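Local coordinates for protein dihydrodipicolinate synthase (Oceanobacillus iheyensis HTE831, PDB 3D0C) that probably catalyses the condensation of pyruvate with aspartate semialdehyde to 4-hydroxy-tetrahydrodipicolinate, an early step of lysine biosynthesis, at residues 112-117 against 144-149; 220-225 against 298-303. The protein carries 1 engineered substitution. All blocks are in the same frame, centred on the assembly; numbering follows the deposited sequence.

In the fold
Contact 1 lies in a closed eight-stranded parallel barrel; contact 2 ties its last helix to a helical extension. Along the chain from the N terminus, contact 1 comes first: it joins the loops that leave two adjacent strands, 109-112 and 140-144, and so closes a beta-alpha-beta unit that contains helix 122-135. The chain then completes the barrel through strand 210-213. Contact 2 starts on the next helix, 220-232, and closes a longer, wholly strand-free excursion by bringing back the last helix, 287-303. The two loops run in series, neither nested nor crossed. Their centres lie about 32 Å apart, on opposite sides of the chain's centre, one near the predicted catalytic residues and the other away.

Contact 1. Residues 112-117 against 144-149; sequences IHQPVH and FKDAHL
Gln114 meets Lys145 and Asp146 with its terminal amide, its side chain crossing theirs at about a right angle. Its CG stands anti to the backbone N (chi1 162°), and the extended chain beyond it carries the amide across to the neighbouring loop. There Gln114 CD rests against Lys145 CG at 3.4 Å. Gln114 OE1 approaches Lys145 CD closely, at 3.0 Å, a tight contact of carbonyl oxygen with methylene. With chi1 at 71°, Lys145 CG lies between backbone N and carbonyl carbon and faces the amide. The bend at chi3 then turns NZ toward the OH of Tyr143, the predicted proton donor/acceptor, to which it is hydrogen-bonded.

The other end of the amide faces Asp146, with Gln114 NE2 3.6 Å from Asp146 CB. The amide and carboxylate planes are turned 64° apart, and a water rather than a direct bond joins them: it accepts from Gln114 NE2 at 3.2 Å and donates to Asp146 OD2 at 2.7 Å. Asp146 OD1 receives the backbone N of His148 at 2.8 Å, from above the carboxylate plane, to make an Asx turn at the start of a type I turn that ends at Leu149. Arg175 binds backbone carbonyls of this same turn.

A glutamine suits its place in having both an N-H to give the water and an uncharged oxygen to lie against methylenes. The chemistry implies loops joined by van der Waals contact of the amide with lysine methylenes and by one bridging water, without a direct polar bond between the segments, beside a probable catalytic tyrosine.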
# COMPACT_ATOMS: atom_id res chain seq x y z
N ILE A 112 13.18 -0.12 -5.09
CA ILE A 112 11.98 -0.91 -4.87
C ILE A 112 11.24 -0.39 -3.66
O ILE A 112 11.75 -0.39 -2.53
CB ILE A 112 12.30 -2.42 -4.68
CG1 ILE A 112 13.15 -2.91 -5.86
CG2 ILE A 112 11.00 -3.23 -4.58
CD1 ILE A 112 13.55 -4.38 -5.77
N HIS A 113 10.02 0.09 -3.91
CA HIS A 113 9.14 0.62 -2.88
C HIS A 113 8.71 -0.50 -1.95
O HIS A 113 8.85 -1.70 -2.26
CB HIS A 113 7.88 1.20 -3.53
CG HIS A 113 8.03 2.60 -4.05
ND1 HIS A 113 7.90 3.71 -3.24
CD2 HIS A 113 8.23 3.07 -5.30
CE1 HIS A 113 8.01 4.80 -3.97
NE2 HIS A 113 8.21 4.44 -5.23
N GLN A 114 8.16 -0.10 -0.80
CA GLN A 114 7.63 -1.08 0.14
C GLN A 114 6.48 -1.74 -0.60
O GLN A 114 5.65 -1.06 -1.23
CB GLN A 114 7.10 -0.39 1.40
CG GLN A 114 6.15 -1.27 2.22
CD GLN A 114 5.58 -0.57 3.44
OE1 GLN A 114 5.23 0.61 3.40
NE2 GLN A 114 5.45 -1.32 4.54
N PRO A 115 6.42 -3.07 -0.57
CA PRO A 115 5.33 -3.78 -1.25
C PRO A 115 3.97 -3.28 -0.76
O PRO A 115 3.75 -3.18 0.45
CB PRO A 115 5.58 -5.23 -0.88
CG PRO A 115 7.08 -5.29 -0.70
CD PRO A 115 7.40 -4.01 0.02
N VAL A 116 3.06 -2.98 -1.68
CA VAL A 116 1.73 -2.51 -1.29
C VAL A 116 0.88 -3.65 -0.74
O VAL A 116 -0.15 -3.42 -0.10
CB VAL A 116 0.96 -1.86 -2.47
CG1 VAL A 116 1.72 -0.63 -2.98
CG2 VAL A 116 0.78 -2.87 -3.60
N HIS A 117 1.30 -4.89 -0.97
CA HIS A 117 0.52 -6.04 -0.49
C HIS A 117 0.27 -5.96 1.01
O HIS A 117 1.19 -5.69 1.78
CB HIS A 117 1.25 -7.35 -0.78
CG HIS A 117 1.74 -7.48 -2.19
ND1 HIS A 117 2.71 -6.66 -2.72
CD2 HIS A 117 1.44 -8.38 -3.16
CE1 HIS A 117 2.98 -7.04 -3.95
NE2 HIS A 117 2.23 -8.08 -4.24
N PHE A 144 13.18 -0.00 2.79
CA PHE A 144 12.77 -0.87 3.89
C PHE A 144 12.12 -0.09 5.03
O PHE A 144 12.80 0.57 5.82
CB PHE A 144 14.02 -1.60 4.41
CG PHE A 144 13.73 -2.88 5.13
CD1 PHE A 144 13.48 -4.04 4.42
CD2 PHE A 144 13.74 -2.93 6.52
CE1 PHE A 144 13.23 -5.24 5.08
CE2 PHE A 144 13.49 -4.12 7.20
CZ PHE A 144 13.23 -5.28 6.47
N LYS A 145 10.80 -0.20 5.16
CA LYS A 145 10.09 0.56 6.18
C LYS A 145 9.08 -0.21 7.03
O LYS A 145 8.41 0.39 7.88
CB LYS A 145 9.37 1.73 5.53
CG LYS A 145 8.18 1.29 4.68
CD LYS A 145 7.61 2.44 3.85
CE LYS A 145 7.16 3.60 4.72
NZ LYS A 145 6.81 4.80 3.90
N ASP A 146 8.96 -1.52 6.81
CA ASP A 146 8.00 -2.34 7.55
C ASP A 146 8.67 -2.94 8.78
O ASP A 146 9.42 -3.91 8.66
CB ASP A 146 7.49 -3.47 6.63
CG ASP A 146 6.36 -4.30 7.25
OD1 ASP A 146 6.14 -4.24 8.48
OD2 ASP A 146 5.70 -5.04 6.49
N ALA A 147 8.40 -2.38 9.95
CA ALA A 147 9.00 -2.88 11.18
C ALA A 147 8.62 -4.33 11.49
O ALA A 147 9.31 -5.00 12.25
CB ALA A 147 8.61 -1.98 12.36
N HIS A 148 7.54 -4.81 10.87
CA HIS A 148 7.08 -6.18 11.09
C HIS A 148 7.92 -7.22 10.38
O HIS A 148 7.80 -8.42 10.63
CB HIS A 148 5.62 -6.32 10.67
CG HIS A 148 4.67 -5.58 11.56
ND1 HIS A 148 4.35 -6.01 12.83
CD2 HIS A 148 4.00 -4.42 11.38
CE1 HIS A 148 3.53 -5.15 13.39
NE2 HIS A 148 3.30 -4.17 12.53
N LEU A 149 8.78 -6.77 9.47
CA LEU A 149 9.66 -7.67 8.74
C LEU A 149 11.01 -7.66 9.45
O LEU A 149 11.44 -6.64 9.99
CB LEU A 149 9.85 -7.22 7.30
CG LEU A 149 8.60 -7.33 6.42
CD1 LEU A 149 8.93 -6.90 5.00
CD2 LEU A 149 8.08 -8.77 6.46
O HOH W 1 6.18 -4.37 3.89

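Contact 2. Residues 220-225 against 298-303; sequences PQKSFA and KSWNTQ
The indole of Trp300 carries Lys222 on one face. Lys222 CE sits 3.6 Å from the centroid of the Trp300 five-membered ring and only 4° from its normal, a CH-pi contact, while Lys222 NZ lies 3.8 Å from that centroid and 19° off the normal, a cation-pi pair. At the indole edge Trp300 NE1 is hydrogen-bonded to Asp244 O, and the Phe219 ring meets the indole at a steep angle.

Lys222 reaches the indole on an extended chain that bends only at its last torsion (chi4 -64°), and the turn keeps NZ over the five-membered ring, on the side of CD1, which it approaches to 3.6 Å. The ammonium has further partners: a salt bridge to Asp244 and a water that accepts from Lys222 NZ at 2.7 Å and donates to Trp300 O, also at 2.7 Å. This carbonyl belongs to the final turn of helix 287-303, where a nearby positive charge would probably be favourable. Gln303, one turn on, borders the ammonium more loosely.

Lysine fits by combining a slender aliphatic chain with a charge; tryptophan offers a broad, electron-rich face and an N-H. Replacing the indole of Trp300 by the methyl of an alanine is likely to leave Lys222 CE and NZ without the surface they lie on, to open a gap between the helices and to cost Asp244 O its bond to the indole N-H.

Such packing joins the helix that follows the last strand of a TIM barrel to the C-terminal helix of the DapA family's helical extension, with helix 235-257 supplying Asp244 between them.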
# COMPACT_ATOMS: atom_id res chain seq x y z
N PRO A 220 17.31 23.54 -0.52
CA PRO A 220 18.44 22.62 -0.62
C PRO A 220 19.68 23.03 0.19
O PRO A 220 20.43 22.17 0.66
CB PRO A 220 18.72 22.58 -2.12
CG PRO A 220 18.34 23.96 -2.56
CD PRO A 220 17.03 24.17 -1.82
N GLN A 221 19.90 24.34 0.33
CA GLN A 221 21.07 24.83 1.07
C GLN A 221 21.06 24.38 2.53
O GLN A 221 22.11 24.15 3.12
CB GLN A 221 21.16 26.37 0.99
CG GLN A 221 21.17 26.93 -0.45
CD GLN A 221 21.57 28.41 -0.54
OE1 GLN A 221 21.06 29.25 0.20
NE2 GLN A 221 22.47 28.72 -1.47
N LYS A 222 19.87 24.24 3.12
CA LYS A 222 19.77 23.78 4.51
C LYS A 222 20.12 22.30 4.58
O LYS A 222 20.87 21.86 5.46
CB LYS A 222 18.36 24.01 5.06
CG LYS A 222 17.99 25.47 5.27
CD LYS A 222 16.60 25.61 5.86
CE LYS A 222 16.18 27.06 6.01
NZ LYS A 222 17.03 27.82 6.97
N SER A 223 19.56 21.53 3.65
CA SER A 223 19.82 20.10 3.58
C SER A 223 21.30 19.83 3.38
O SER A 223 21.86 18.92 3.99
CB SER A 223 19.03 19.47 2.42
OG SER A 223 17.64 19.63 2.61
N PHE A 224 21.93 20.62 2.52
CA PHE A 224 23.36 20.44 2.25
C PHE A 224 24.22 20.95 3.40
O PHE A 224 25.35 20.51 3.56
CB PHE A 224 23.75 21.12 0.94
CG PHE A 224 23.62 20.22 -0.26
CD1 PHE A 224 24.53 19.19 -0.48
CD2 PHE A 224 22.56 20.38 -1.14
CE1 PHE A 224 24.38 18.33 -1.57
CE2 PHE A 224 22.40 19.53 -2.23
CZ PHE A 224 23.31 18.50 -2.44
N ALA A 225 23.68 21.89 4.17
CA ALA A 225 24.41 22.41 5.33
C ALA A 225 24.49 21.26 6.34
O ALA A 225 25.51 21.05 7.01
CB ALA A 225 23.69 23.60 5.93
N LYS A 298 8.36 32.43 7.34
CA LYS A 298 8.63 33.80 7.79
C LYS A 298 9.86 33.78 8.70
O LYS A 298 10.77 34.59 8.56
CB LYS A 298 7.43 34.35 8.56
CG LYS A 298 7.62 35.81 8.97
CD LYS A 298 7.91 36.66 7.73
CE LYS A 298 8.57 37.99 8.09
NZ LYS A 298 8.99 38.75 6.87
N SER A 299 9.86 32.83 9.64
CA SER A 299 10.96 32.66 10.58
C SER A 299 12.26 32.44 9.82
O SER A 299 13.26 33.11 10.07
CB SER A 299 10.71 31.47 11.50
OG SER A 299 11.88 31.12 12.23
N TRP A 300 12.24 31.49 8.88
CA TRP A 300 13.42 31.18 8.09
C TRP A 300 13.94 32.39 7.33
O TRP A 300 15.14 32.51 7.10
CB TRP A 300 13.14 30.03 7.12
CG TRP A 300 13.29 28.67 7.74
CD1 TRP A 300 14.01 28.36 8.86
CD2 TRP A 300 12.74 27.44 7.26
NE1 TRP A 300 13.95 27.00 9.10
CE2 TRP A 300 13.18 26.42 8.13
CE3 TRP A 300 11.93 27.10 6.17
CZ2 TRP A 300 12.82 25.07 7.95
CZ3 TRP A 300 11.58 25.77 5.99
CH2 TRP A 300 12.03 24.77 6.87
N ASN A 301 13.03 33.29 6.97
CA ASN A 301 13.41 34.51 6.24
C ASN A 301 14.15 35.44 7.18
O ASN A 301 15.18 36.01 6.84
CB ASN A 301 12.19 35.24 5.72
CG ASN A 301 12.56 36.39 4.80
OD1 ASN A 301 11.69 37.02 4.20
ND2 ASN A 301 13.86 36.66 4.66
N THR A 302 13.59 35.58 8.38
CA THR A 302 14.14 36.45 9.44
C THR A 302 15.54 36.04 9.84
O THR A 302 16.38 36.89 10.15
CB THR A 302 13.26 36.47 10.74
OG1 THR A 302 11.96 36.99 10.45
CG2 THR A 302 13.89 37.35 11.81
N GLN A 303 15.76 34.73 9.87
CA GLN A 303 17.04 34.14 10.23
C GLN A 303 18.10 34.59 9.23
O GLN A 303 19.21 34.99 9.60
CB GLN A 303 16.94 32.61 10.21
CG GLN A 303 18.27 31.90 10.51
CD GLN A 303 18.19 30.40 10.34
OE1 GLN A 303 17.23 29.77 10.80
NE2 GLN A 303 19.22 29.80 9.70
O HOH W 2 16.86 30.46 7.22